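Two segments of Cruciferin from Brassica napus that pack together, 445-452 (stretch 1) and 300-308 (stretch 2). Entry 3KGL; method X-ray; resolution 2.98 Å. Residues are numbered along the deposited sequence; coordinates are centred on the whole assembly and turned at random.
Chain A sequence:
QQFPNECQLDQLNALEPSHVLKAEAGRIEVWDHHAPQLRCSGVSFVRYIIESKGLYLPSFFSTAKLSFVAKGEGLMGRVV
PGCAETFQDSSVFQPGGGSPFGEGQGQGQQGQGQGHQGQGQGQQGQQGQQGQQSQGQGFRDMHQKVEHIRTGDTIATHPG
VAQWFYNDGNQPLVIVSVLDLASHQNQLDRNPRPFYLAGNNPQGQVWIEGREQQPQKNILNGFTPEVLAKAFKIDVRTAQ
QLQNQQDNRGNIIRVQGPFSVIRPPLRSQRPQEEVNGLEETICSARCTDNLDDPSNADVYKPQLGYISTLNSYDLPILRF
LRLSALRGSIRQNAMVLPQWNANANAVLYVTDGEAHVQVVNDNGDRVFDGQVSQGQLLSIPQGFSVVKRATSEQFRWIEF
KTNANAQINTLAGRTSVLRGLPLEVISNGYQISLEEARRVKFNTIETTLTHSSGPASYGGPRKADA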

# COMPACT_ATOMS: atom_id res chain seq x y z
N ILE A 445 37.26 -11.93 6.48
CA ILE A 445 37.34 -10.48 6.60
C ILE A 445 36.73 -9.77 5.41
O ILE A 445 36.40 -8.59 5.50
CB ILE A 445 38.79 -10.00 6.78
CG1 ILE A 445 39.61 -10.26 5.52
CG2 ILE A 445 39.41 -10.65 8.02
CD1 ILE A 445 40.84 -9.37 5.40
N GLU A 446 36.57 -10.47 4.29
CA GLU A 446 35.88 -9.89 3.14
C GLU A 446 34.41 -9.60 3.47
O GLU A 446 33.81 -10.27 4.31
CB GLU A 446 36.00 -10.77 1.88
CG GLU A 446 35.92 -12.26 2.13
CD GLU A 446 37.28 -12.92 2.05
OE1 GLU A 446 38.09 -12.49 1.20
OE2 GLU A 446 37.53 -13.86 2.84
N THR A 447 33.85 -8.60 2.80
CA THR A 447 32.51 -8.11 3.14
C THR A 447 31.40 -8.85 2.41
O THR A 447 30.42 -9.32 3.02
CB THR A 447 32.41 -6.61 2.84
OG1 THR A 447 32.87 -5.87 3.97
CG2 THR A 447 30.97 -6.21 2.53
N THR A 448 31.58 -8.96 1.09
CA THR A 448 30.56 -9.49 0.21
C THR A 448 31.13 -10.53 -0.77
O THR A 448 30.63 -11.66 -0.84
CB THR A 448 29.88 -8.33 -0.56
OG1 THR A 448 28.93 -7.68 0.30
CG2 THR A 448 29.17 -8.85 -1.79
N LEU A 449 32.18 -10.15 -1.51
CA LEU A 449 32.85 -11.04 -2.46
C LEU A 449 34.02 -11.80 -1.83
O LEU A 449 34.67 -11.29 -0.92
CB LEU A 449 33.38 -10.25 -3.66
CG LEU A 449 32.49 -10.12 -4.89
CD1 LEU A 449 33.33 -9.68 -6.08
CD2 LEU A 449 31.83 -11.45 -5.18
N THR A 450 34.30 -13.00 -2.34
CA THR A 450 35.47 -13.75 -1.90
C THR A 450 35.86 -14.87 -2.88
O THR A 450 35.08 -15.23 -3.76
CB THR A 450 35.26 -14.32 -0.49
OG1 THR A 450 36.45 -14.99 -0.07
CG2 THR A 450 34.11 -15.29 -0.49
N HIS A 451 37.06 -15.42 -2.72
CA HIS A 451 37.48 -16.57 -3.52
C HIS A 451 37.22 -17.87 -2.78
O HIS A 451 37.24 -17.89 -1.55
CB HIS A 451 38.97 -16.47 -3.89
CG HIS A 451 39.35 -17.31 -5.08
ND1 HIS A 451 39.26 -16.85 -6.38
CD2 HIS A 451 39.81 -18.58 -5.16
CE1 HIS A 451 39.65 -17.80 -7.21
NE2 HIS A 451 39.99 -18.86 -6.50
N SER A 452 36.96 -18.95 -3.51
CA SER A 452 36.86 -20.29 -2.90
C SER A 452 37.15 -21.42 -3.90
O SER A 452 38.08 -21.33 -4.71
CB SER A 452 35.51 -20.51 -2.21
OG SER A 452 34.48 -20.88 -3.12
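Stretch 2, residues 300-308: YKPQLGYIS

The one polar link across this contact is a weak hydrogen bond, made by a lysine at the end of the strand that leads into a hairpin-like turn: Lys 301 NZ reaches Leu 449 O at 3.5 Å. The lysine side chain is nearly extended through chi2 and chi3, and its aliphatic part also packs, with Lys 301 CD 3.9 Å from Leu 449 CB, while the ammonium comes to rest near the loop backbone, NZ lying 3.7 Å from Thr 447 N.

Stretch 2 enters as a strand at 300-301, turns through helical backbone angles at 302-304, and leaves as a strand from 305. The turn is closed by Gly 305 N to Lys 301 O, a very short 2.5 Å. Gly 305 has phi/psi of 142/-168, where a CB would jam against the preceding carbonyl O; the backbone itself calls for glycine.

Against this turn lies the short strand 449-451, and the outgoing strand of stretch 2 runs roughly antiparallel to it. Leu 449 points toward stretch 2, and its CD1 sits 3.8 Å from Leu 304 CB and 3.4 Å from Gly 305 O. Leu 304 continues along the strand: its CD2 is 3.7 Å from Thr 450 C, and its CD1 meets the ring edge of His 451 at ND1, 3.6 Å away. Thr 450 points away, so its backbone makes that contact. At the other end of the strand, just before Leu 449, Thr 448 CG2 meets Ile 307 CD1 at 3.5 Å.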

# COMPACT_ATOMS: atom_id res chain seq x y z
N TYR A 300 34.44 -3.53 -5.71
CA TYR A 300 35.20 -3.81 -6.93
C TYR A 300 36.55 -4.46 -6.62
O TYR A 300 37.56 -3.78 -6.56
CB TYR A 300 35.42 -2.53 -7.72
CG TYR A 300 35.99 -2.73 -9.10
CD1 TYR A 300 35.16 -2.88 -10.19
CD2 TYR A 300 37.36 -2.74 -9.31
CE1 TYR A 300 35.68 -3.06 -11.46
CE2 TYR A 300 37.90 -2.92 -10.58
CZ TYR A 300 37.05 -3.07 -11.65
OH TYR A 300 37.54 -3.24 -12.92
N LYS A 301 36.54 -5.77 -6.41
CA LYS A 301 37.75 -6.56 -6.25
C LYS A 301 38.08 -7.16 -7.65
O LYS A 301 37.45 -8.13 -8.08
CB LYS A 301 37.53 -7.66 -5.16
CG LYS A 301 36.97 -7.17 -3.75
CD LYS A 301 36.61 -8.35 -2.76
CE LYS A 301 36.27 -7.92 -1.26
NZ LYS A 301 34.80 -7.84 -0.73
N PRO A 302 39.06 -6.57 -8.38
CA PRO A 302 39.33 -6.85 -9.80
C PRO A 302 39.90 -8.23 -10.10
O PRO A 302 39.91 -8.69 -11.25
CB PRO A 302 40.33 -5.76 -10.20
CG PRO A 302 40.29 -4.75 -9.09
CD PRO A 302 39.98 -5.55 -7.86
N GLN A 303 40.42 -8.89 -9.08
CA GLN A 303 40.67 -10.32 -9.15
C GLN A 303 39.34 -11.10 -9.19
O GLN A 303 39.18 -12.04 -9.96
CB GLN A 303 41.48 -10.75 -7.93
CG GLN A 303 41.25 -9.85 -6.70
CD GLN A 303 41.31 -10.60 -5.38
OE1 GLN A 303 40.74 -10.15 -4.38
NE2 GLN A 303 42.00 -11.74 -5.37
N LEU A 304 38.38 -10.68 -8.35
CA LEU A 304 37.13 -11.40 -8.12
C LEU A 304 35.93 -10.93 -8.94
O LEU A 304 35.17 -11.75 -9.45
CB LEU A 304 36.75 -11.32 -6.64
CG LEU A 304 37.04 -12.55 -5.80
CD1 LEU A 304 37.85 -13.54 -6.61
CD2 LEU A 304 37.75 -12.15 -4.51
N GLY A 305 35.73 -9.62 -9.04
CA GLY A 305 34.62 -9.05 -9.80
C GLY A 305 34.01 -7.84 -9.13
O GLY A 305 34.60 -7.31 -8.20
N TYR A 306 32.84 -7.38 -9.60
CA TYR A 306 32.14 -6.28 -8.93
C TYR A 306 30.67 -6.53 -8.66
O TYR A 306 30.07 -7.44 -9.23
CB TYR A 306 32.27 -4.96 -9.69
CG TYR A 306 31.63 -4.95 -11.05
CD1 TYR A 306 30.57 -4.08 -11.34
CD2 TYR A 306 32.08 -5.80 -12.06
CE1 TYR A 306 29.98 -4.07 -12.61
CE2 TYR A 306 31.51 -5.79 -13.32
CZ TYR A 306 30.46 -4.93 -13.60
OH TYR A 306 29.90 -4.94 -14.87
N ILE A 307 30.11 -5.70 -7.79
CA ILE A 307 28.66 -5.57 -7.68
C ILE A 307 28.30 -4.11 -7.68
O ILE A 307 28.80 -3.34 -6.85
CB ILE A 307 28.12 -6.18 -6.41
CG1 ILE A 307 28.32 -7.70 -6.45
CG2 ILE A 307 26.65 -5.83 -6.28
CD1 ILE A 307 28.18 -8.37 -5.12
N SER A 308 27.43 -3.72 -8.60
CA SER A 308 27.03 -2.33 -8.71
C SER A 308 25.56 -2.26 -8.31
O SER A 308 24.87 -3.28 -8.32
CB SER A 308 27.21 -1.85 -10.15
OG SER A 308 27.83 -0.58 -10.19